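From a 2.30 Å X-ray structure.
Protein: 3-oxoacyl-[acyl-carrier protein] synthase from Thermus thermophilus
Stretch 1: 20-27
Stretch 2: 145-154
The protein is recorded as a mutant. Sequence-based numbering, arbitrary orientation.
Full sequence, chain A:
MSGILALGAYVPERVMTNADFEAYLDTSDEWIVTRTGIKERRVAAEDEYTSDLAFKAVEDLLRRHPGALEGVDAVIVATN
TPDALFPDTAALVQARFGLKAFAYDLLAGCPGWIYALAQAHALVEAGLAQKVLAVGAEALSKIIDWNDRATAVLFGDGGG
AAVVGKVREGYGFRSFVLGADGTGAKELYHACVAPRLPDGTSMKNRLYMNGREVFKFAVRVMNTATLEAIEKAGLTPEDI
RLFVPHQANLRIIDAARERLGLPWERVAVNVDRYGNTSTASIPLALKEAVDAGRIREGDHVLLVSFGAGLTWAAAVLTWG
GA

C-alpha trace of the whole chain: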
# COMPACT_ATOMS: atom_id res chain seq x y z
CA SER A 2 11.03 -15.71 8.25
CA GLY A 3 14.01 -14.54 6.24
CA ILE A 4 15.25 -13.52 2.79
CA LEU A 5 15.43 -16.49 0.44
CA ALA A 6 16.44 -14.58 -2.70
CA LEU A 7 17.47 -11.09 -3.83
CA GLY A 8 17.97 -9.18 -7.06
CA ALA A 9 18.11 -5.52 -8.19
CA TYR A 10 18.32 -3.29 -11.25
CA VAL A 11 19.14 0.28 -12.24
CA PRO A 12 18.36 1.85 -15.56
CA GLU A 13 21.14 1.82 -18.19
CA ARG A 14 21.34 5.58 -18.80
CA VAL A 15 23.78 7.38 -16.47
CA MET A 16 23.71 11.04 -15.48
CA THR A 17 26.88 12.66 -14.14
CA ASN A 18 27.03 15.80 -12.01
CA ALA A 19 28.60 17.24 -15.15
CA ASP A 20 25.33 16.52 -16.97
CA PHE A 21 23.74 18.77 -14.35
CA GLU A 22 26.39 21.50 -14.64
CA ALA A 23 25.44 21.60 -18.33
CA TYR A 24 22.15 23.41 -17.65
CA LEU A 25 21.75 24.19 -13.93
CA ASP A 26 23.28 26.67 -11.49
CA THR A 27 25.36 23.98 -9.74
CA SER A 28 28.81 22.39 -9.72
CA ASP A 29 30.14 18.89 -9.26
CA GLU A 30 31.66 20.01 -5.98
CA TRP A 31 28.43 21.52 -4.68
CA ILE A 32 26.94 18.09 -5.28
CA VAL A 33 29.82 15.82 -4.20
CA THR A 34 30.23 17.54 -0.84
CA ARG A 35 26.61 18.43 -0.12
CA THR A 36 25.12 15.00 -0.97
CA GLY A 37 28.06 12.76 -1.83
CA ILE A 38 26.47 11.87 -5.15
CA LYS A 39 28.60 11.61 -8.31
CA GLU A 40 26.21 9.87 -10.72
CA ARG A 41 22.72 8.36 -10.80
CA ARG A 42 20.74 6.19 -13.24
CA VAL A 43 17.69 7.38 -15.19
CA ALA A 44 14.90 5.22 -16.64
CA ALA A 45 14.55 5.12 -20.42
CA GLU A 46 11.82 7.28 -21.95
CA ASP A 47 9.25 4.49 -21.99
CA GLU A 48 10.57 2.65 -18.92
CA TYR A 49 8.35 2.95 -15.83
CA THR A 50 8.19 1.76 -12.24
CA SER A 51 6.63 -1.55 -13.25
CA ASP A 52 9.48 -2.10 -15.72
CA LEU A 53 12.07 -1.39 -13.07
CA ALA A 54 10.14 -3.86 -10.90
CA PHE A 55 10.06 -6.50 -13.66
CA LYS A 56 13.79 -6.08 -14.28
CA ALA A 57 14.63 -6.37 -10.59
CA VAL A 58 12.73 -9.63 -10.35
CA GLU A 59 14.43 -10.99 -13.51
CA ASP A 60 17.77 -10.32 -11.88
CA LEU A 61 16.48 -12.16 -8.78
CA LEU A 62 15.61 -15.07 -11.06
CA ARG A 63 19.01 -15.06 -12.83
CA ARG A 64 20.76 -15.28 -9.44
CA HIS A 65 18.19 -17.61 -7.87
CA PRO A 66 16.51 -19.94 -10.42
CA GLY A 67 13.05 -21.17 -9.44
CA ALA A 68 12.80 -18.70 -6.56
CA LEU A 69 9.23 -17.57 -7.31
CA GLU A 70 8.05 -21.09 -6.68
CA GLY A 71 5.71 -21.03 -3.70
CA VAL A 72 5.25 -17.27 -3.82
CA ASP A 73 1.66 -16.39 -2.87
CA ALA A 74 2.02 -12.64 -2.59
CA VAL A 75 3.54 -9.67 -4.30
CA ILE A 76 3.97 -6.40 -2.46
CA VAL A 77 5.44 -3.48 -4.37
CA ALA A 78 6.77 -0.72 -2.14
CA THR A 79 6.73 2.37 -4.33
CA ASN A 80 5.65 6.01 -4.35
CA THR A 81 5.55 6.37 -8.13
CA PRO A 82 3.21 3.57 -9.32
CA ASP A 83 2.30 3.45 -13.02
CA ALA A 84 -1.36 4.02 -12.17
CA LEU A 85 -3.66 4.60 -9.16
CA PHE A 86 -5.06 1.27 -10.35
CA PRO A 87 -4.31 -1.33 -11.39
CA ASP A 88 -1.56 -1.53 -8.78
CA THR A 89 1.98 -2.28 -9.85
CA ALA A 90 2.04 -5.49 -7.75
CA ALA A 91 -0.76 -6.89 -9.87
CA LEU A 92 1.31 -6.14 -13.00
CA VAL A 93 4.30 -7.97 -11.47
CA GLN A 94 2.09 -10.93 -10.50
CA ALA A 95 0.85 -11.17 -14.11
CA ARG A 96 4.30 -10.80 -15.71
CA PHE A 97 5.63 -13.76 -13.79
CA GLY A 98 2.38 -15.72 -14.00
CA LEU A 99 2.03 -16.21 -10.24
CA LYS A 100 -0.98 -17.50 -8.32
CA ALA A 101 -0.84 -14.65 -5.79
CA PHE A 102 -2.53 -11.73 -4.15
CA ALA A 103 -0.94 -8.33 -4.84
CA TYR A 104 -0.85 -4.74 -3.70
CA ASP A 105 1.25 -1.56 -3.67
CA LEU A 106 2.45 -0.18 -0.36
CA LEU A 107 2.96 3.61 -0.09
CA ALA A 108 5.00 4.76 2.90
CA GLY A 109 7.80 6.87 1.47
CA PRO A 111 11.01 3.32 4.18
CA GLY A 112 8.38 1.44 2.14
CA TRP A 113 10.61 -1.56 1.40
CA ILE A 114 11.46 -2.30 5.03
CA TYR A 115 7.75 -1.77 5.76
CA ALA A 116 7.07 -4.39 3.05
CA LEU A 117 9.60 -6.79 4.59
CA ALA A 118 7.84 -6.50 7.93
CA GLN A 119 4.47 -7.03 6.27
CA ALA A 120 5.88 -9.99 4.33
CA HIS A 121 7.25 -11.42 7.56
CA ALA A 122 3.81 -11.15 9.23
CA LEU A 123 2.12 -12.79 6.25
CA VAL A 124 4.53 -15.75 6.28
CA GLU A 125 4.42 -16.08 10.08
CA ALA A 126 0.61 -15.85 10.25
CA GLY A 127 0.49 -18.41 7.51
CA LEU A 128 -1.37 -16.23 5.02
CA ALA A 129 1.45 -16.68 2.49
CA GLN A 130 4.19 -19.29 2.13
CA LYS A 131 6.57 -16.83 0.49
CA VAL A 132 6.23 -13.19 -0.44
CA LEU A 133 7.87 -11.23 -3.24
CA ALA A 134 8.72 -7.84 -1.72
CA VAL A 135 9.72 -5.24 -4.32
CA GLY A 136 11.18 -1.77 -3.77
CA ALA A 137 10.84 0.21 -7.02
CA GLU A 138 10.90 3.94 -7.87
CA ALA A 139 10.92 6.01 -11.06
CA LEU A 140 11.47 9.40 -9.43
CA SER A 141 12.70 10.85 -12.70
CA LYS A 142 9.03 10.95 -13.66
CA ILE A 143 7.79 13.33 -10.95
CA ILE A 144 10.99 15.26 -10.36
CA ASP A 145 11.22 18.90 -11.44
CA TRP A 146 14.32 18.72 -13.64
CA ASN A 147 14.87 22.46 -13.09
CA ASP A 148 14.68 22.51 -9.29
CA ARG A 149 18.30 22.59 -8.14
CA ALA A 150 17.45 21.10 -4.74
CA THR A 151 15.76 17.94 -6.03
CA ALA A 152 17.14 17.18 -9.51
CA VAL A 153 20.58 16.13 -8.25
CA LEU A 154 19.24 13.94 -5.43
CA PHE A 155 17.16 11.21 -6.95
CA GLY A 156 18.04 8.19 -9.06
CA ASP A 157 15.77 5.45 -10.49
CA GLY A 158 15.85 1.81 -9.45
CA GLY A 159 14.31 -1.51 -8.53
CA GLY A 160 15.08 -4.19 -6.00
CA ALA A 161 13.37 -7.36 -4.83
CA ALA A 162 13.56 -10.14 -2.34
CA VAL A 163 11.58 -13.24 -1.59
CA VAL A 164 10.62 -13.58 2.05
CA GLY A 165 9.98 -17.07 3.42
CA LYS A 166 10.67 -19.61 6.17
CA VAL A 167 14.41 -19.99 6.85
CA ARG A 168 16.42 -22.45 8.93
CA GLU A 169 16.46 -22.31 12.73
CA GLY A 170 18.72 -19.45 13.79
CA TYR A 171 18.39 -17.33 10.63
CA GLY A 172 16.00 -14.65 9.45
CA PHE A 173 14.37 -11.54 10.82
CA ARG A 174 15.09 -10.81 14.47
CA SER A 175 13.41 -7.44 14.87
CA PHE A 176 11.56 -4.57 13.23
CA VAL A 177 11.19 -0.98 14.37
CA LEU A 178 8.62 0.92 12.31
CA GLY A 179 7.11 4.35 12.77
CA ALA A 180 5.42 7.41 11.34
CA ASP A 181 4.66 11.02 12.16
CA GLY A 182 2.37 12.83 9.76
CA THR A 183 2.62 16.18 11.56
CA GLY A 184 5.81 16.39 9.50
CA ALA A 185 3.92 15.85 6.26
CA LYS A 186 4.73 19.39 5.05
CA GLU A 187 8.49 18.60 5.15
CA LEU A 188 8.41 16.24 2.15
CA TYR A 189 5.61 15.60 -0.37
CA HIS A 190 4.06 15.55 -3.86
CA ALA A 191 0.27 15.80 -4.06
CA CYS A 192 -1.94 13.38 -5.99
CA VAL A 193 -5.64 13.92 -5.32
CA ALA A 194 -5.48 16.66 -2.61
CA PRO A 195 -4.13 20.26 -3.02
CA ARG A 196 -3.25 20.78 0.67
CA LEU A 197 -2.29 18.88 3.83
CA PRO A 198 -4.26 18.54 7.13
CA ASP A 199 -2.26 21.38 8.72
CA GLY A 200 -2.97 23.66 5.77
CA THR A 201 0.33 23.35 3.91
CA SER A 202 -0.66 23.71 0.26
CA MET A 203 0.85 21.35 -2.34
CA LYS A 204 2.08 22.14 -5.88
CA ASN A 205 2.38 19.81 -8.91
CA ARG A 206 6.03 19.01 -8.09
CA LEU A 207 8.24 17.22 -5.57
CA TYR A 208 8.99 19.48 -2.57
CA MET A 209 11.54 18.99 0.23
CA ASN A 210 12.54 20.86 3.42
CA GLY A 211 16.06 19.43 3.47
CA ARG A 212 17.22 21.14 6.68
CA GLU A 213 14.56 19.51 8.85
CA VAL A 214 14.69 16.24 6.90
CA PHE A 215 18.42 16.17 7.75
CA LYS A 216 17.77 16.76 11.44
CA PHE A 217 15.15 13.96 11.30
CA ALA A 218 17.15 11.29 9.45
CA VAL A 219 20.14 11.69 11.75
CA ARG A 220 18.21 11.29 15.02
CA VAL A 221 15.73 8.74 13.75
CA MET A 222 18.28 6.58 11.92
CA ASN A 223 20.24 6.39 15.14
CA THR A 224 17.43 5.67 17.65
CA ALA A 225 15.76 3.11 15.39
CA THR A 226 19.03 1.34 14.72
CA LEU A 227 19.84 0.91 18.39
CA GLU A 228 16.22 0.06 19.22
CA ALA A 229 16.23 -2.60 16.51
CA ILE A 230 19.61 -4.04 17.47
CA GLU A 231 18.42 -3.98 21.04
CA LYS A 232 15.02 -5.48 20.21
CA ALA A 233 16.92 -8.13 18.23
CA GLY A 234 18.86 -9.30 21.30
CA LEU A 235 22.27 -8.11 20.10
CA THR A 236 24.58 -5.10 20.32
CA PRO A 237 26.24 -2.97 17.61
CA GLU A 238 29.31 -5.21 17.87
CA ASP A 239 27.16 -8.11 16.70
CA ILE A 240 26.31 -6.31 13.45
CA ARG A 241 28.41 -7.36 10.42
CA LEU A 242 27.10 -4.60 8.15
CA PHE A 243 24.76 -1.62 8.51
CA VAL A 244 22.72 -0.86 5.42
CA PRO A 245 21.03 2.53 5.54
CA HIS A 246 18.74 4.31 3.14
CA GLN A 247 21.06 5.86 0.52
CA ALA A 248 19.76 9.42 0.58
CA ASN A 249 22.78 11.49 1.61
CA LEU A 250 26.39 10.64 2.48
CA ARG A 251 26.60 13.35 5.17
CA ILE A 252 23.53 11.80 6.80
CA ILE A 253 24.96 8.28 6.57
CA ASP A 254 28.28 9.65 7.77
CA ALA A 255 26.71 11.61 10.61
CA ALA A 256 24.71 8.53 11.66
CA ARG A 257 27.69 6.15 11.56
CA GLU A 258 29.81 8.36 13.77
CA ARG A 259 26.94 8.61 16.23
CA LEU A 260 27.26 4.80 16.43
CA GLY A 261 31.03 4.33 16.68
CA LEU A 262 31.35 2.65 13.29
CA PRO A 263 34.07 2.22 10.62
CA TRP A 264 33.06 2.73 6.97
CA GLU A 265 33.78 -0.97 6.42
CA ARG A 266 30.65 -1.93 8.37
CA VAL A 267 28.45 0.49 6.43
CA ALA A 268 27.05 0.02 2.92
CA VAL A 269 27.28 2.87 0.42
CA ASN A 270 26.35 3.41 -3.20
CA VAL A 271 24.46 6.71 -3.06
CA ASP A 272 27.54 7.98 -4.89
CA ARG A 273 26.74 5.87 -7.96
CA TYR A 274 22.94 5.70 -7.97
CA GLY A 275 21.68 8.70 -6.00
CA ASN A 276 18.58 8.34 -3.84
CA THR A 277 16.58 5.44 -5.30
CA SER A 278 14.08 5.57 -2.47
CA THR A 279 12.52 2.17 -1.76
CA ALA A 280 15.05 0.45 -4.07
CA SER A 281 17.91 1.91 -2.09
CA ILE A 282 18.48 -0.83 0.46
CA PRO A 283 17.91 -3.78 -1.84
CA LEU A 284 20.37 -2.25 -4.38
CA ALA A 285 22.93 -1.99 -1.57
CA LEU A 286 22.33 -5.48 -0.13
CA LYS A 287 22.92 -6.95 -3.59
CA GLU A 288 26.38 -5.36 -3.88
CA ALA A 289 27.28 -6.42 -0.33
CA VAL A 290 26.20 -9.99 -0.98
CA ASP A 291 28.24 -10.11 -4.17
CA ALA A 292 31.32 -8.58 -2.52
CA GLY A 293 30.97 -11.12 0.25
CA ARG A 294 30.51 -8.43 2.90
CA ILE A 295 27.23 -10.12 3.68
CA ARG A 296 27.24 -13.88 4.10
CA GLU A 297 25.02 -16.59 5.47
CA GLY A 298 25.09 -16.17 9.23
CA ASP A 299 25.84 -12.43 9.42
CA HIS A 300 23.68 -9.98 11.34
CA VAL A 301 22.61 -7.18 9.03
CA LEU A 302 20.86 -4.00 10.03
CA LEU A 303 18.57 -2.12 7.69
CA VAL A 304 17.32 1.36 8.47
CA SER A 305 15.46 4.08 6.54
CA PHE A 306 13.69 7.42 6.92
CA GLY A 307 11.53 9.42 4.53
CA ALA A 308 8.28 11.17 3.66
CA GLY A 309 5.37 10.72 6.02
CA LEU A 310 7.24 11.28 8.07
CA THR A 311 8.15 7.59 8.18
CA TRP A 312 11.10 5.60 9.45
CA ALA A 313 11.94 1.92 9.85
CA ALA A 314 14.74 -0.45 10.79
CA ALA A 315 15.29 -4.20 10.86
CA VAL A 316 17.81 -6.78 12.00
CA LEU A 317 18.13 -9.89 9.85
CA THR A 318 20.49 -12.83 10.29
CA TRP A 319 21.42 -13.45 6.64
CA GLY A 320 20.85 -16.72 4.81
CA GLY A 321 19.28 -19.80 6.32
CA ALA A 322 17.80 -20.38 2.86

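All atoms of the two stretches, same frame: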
# COMPACT_ATOMS: atom_id res chain seq x y z
N ASP A 20 26.59 16.44 -16.23
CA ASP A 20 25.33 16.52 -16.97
C ASP A 20 24.40 17.57 -16.37
O ASP A 20 23.57 18.15 -17.06
CB ASP A 20 24.63 15.16 -16.98
CG ASP A 20 25.25 14.19 -17.95
OD1 ASP A 20 25.24 14.49 -19.17
OD2 ASP A 20 25.74 13.13 -17.51
N PHE A 21 24.55 17.79 -15.06
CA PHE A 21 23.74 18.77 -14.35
C PHE A 21 24.37 20.16 -14.44
O PHE A 21 23.66 21.17 -14.42
CB PHE A 21 23.57 18.34 -12.89
CG PHE A 21 22.58 17.22 -12.68
CD1 PHE A 21 21.21 17.46 -12.81
CD2 PHE A 21 23.01 15.93 -12.36
CE1 PHE A 21 20.28 16.43 -12.62
CE2 PHE A 21 22.09 14.90 -12.17
CZ PHE A 21 20.73 15.15 -12.30
N GLU A 22 25.70 20.22 -14.53
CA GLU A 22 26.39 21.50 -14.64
C GLU A 22 26.12 22.08 -16.02
O GLU A 22 26.27 23.28 -16.24
CB GLU A 22 27.91 21.33 -14.46
CG GLU A 22 28.35 20.87 -13.07
CD GLU A 22 29.86 20.71 -12.96
OE1 GLU A 22 30.45 19.98 -13.78
OE2 GLU A 22 30.45 21.32 -12.04
N ALA A 23 25.72 21.21 -16.95
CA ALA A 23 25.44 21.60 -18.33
C ALA A 23 24.18 22.44 -18.54
O ALA A 23 23.95 22.92 -19.65
CB ALA A 23 25.38 20.36 -19.21
N TYR A 24 23.37 22.63 -17.50
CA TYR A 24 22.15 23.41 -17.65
C TYR A 24 21.60 24.00 -16.35
O TYR A 24 20.62 24.73 -16.38
CB TYR A 24 21.06 22.56 -18.29
CG TYR A 24 20.41 21.58 -17.34
CD1 TYR A 24 21.16 20.62 -16.66
CD2 TYR A 24 19.03 21.62 -17.10
CE1 TYR A 24 20.56 19.73 -15.77
CE2 TYR A 24 18.42 20.73 -16.22
CZ TYR A 24 19.19 19.79 -15.55
OH TYR A 24 18.59 18.92 -14.67
N LEU A 25 22.22 23.67 -15.22
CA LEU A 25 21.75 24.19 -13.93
C LEU A 25 22.83 24.86 -13.08
O LEU A 25 23.99 24.43 -13.07
CB LEU A 25 21.10 23.07 -13.12
CG LEU A 25 19.61 22.84 -13.31
CD1 LEU A 25 19.20 21.58 -12.59
CD2 LEU A 25 18.84 24.04 -12.78
N ASP A 26 22.41 25.90 -12.37
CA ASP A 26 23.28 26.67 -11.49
C ASP A 26 23.81 25.77 -10.37
O ASP A 26 23.36 25.84 -9.22
CB ASP A 26 22.50 27.87 -10.90
CG ASP A 26 23.40 29.00 -10.39
OD1 ASP A 26 24.34 29.40 -11.12
OD2 ASP A 26 23.17 29.50 -9.26
N THR A 27 24.77 24.91 -10.71
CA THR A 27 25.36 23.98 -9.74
C THR A 27 26.65 23.36 -10.28
O THR A 27 26.83 23.23 -11.50
CB THR A 27 24.37 22.84 -9.37
OG1 THR A 27 24.92 22.05 -8.32
CG2 THR A 27 24.10 21.95 -10.59
N ASP A 145 11.14 17.67 -10.67
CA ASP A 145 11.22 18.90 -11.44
C ASP A 145 12.67 19.04 -11.86
O ASP A 145 13.51 19.48 -11.06
CB ASP A 145 10.82 20.12 -10.62
CG ASP A 145 11.12 21.43 -11.34
OD1 ASP A 145 10.63 21.61 -12.48
OD2 ASP A 145 11.84 22.27 -10.77
N TRP A 146 12.96 18.67 -13.10
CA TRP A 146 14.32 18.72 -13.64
C TRP A 146 15.05 20.05 -13.43
O TRP A 146 16.28 20.09 -13.41
CB TRP A 146 14.29 18.37 -15.13
CG TRP A 146 14.18 16.89 -15.40
CD1 TRP A 146 13.47 16.29 -16.40
CD2 TRP A 146 14.86 15.83 -14.71
NE1 TRP A 146 13.66 14.93 -16.38
CE2 TRP A 146 14.51 14.62 -15.35
CE3 TRP A 146 15.72 15.79 -13.61
CZ2 TRP A 146 15.00 13.38 -14.92
CZ3 TRP A 146 16.21 14.55 -13.18
CH2 TRP A 146 15.84 13.37 -13.84
N ASN A 147 14.29 21.13 -13.28
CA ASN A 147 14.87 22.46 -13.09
C ASN A 147 15.21 22.80 -11.65
O ASN A 147 16.15 23.55 -11.39
CB ASN A 147 13.91 23.51 -13.65
CG ASN A 147 13.73 23.39 -15.15
OD1 ASN A 147 12.74 23.86 -15.71
ND2 ASN A 147 14.69 22.76 -15.82
N ASP A 148 14.45 22.25 -10.71
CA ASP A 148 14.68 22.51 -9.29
C ASP A 148 16.03 21.99 -8.83
O ASP A 148 16.23 20.78 -8.67
CB ASP A 148 13.58 21.87 -8.45
CG ASP A 148 13.66 22.28 -7.00
OD1 ASP A 148 14.78 22.29 -6.44
OD2 ASP A 148 12.60 22.59 -6.41
N ARG A 149 16.96 22.91 -8.59
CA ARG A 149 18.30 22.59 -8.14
C ARG A 149 18.32 21.60 -6.98
O ARG A 149 19.02 20.59 -7.01
CB ARG A 149 19.01 23.88 -7.69
CG ARG A 149 18.22 24.67 -6.64
CD ARG A 149 19.08 25.74 -5.99
NE ARG A 149 19.47 26.78 -6.94
CZ ARG A 149 20.46 27.64 -6.72
NH1 ARG A 149 21.15 27.57 -5.58
NH2 ARG A 149 20.76 28.56 -7.62
N ALA A 150 17.54 21.91 -5.95
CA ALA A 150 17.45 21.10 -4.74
C ALA A 150 17.16 19.62 -4.96
O ALA A 150 17.85 18.76 -4.40
CB ALA A 150 16.38 21.69 -3.81
N THR A 151 16.15 19.32 -5.76
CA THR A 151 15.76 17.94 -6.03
C THR A 151 16.61 17.25 -7.10
O THR A 151 17.37 16.32 -6.80
CB THR A 151 14.28 17.87 -6.48
OG1 THR A 151 14.09 18.68 -7.65
CG2 THR A 151 13.37 18.39 -5.38
N ALA A 152 16.45 17.71 -8.34
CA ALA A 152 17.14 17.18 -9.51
C ALA A 152 18.40 16.34 -9.29
O ALA A 152 18.54 15.25 -9.85
CB ALA A 152 17.46 18.33 -10.47
N VAL A 153 19.33 16.84 -8.48
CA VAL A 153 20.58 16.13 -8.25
C VAL A 153 20.51 15.02 -7.20
O VAL A 153 21.46 14.25 -7.05
CB VAL A 153 21.68 17.12 -7.83
CG1 VAL A 153 21.79 18.24 -8.87
CG2 VAL A 153 21.37 17.70 -6.46
N LEU A 154 19.39 14.93 -6.49
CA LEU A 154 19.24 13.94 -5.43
C LEU A 154 18.73 12.56 -5.77
O LEU A 154 19.20 11.56 -5.24
CB LEU A 154 18.34 14.48 -4.32
CG LEU A 154 18.83 15.64 -3.46
CD1 LEU A 154 17.73 16.00 -2.47
CD2 LEU A 154 20.11 15.23 -2.72

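The first stretch enters as the last part of a helix and continues as loop; the second is a type I turn, D145 to D148, leading into a short, weakly bonded helix. They approach side by side without pairing as strands: the nearest CA atoms are 7.4 Å apart for F21 and V153 and 6.9 Å apart for L25 and R149, leaving room for side chains between the backbones. Together they bury 438 Å².

The apolar contacts centre on F21 and L25, both directed toward the second stretch. V153 CG1 lies over one face of the F21 ring, 4.2 Å from its centroid and 17° off the normal, a CH-pi contact in which a methyl group meets the pi cloud. F21 CE1 also comes within 4.0 Å of A152 CB, and L25 CD1 lies 4.3 Å from the same methyl.

Ring and methyl carbons also lie against backbone carbonyl oxygens in close van der Waals contacts. A152 has only a methyl as its side chain, and the ring lies close to its backbone, with F21 CZ 3.3 Å from A152 O. Leucine's branched end offers two methyls to the turn: L25 CD1 is 3.4 Å from W146 O, and L25 CD2 is 3.1 Å from N147 O.

One hydrogen bond crosses the interface: Y24 OH donates to W146 O at 2.9 Å. Tyrosine suits this place because its rigid ring holds a hydroxyl at the far end, where it can donate to a backbone carbonyl in the turn, at the ring's edge.

Charge pairing occurs at an exposed part of the contact, where D26 OD2 and R149 NH2 form a salt bridge at 3.1 Å. The CA-to-CB bond of R149 points sideways, but its long chain brings the guanidinium nearer, and D26 O lies over one face of that flat group.

Within the second stretch, D148 caps the helix: its OD1 accepts a weak bond from T151 N at 3.3 Å.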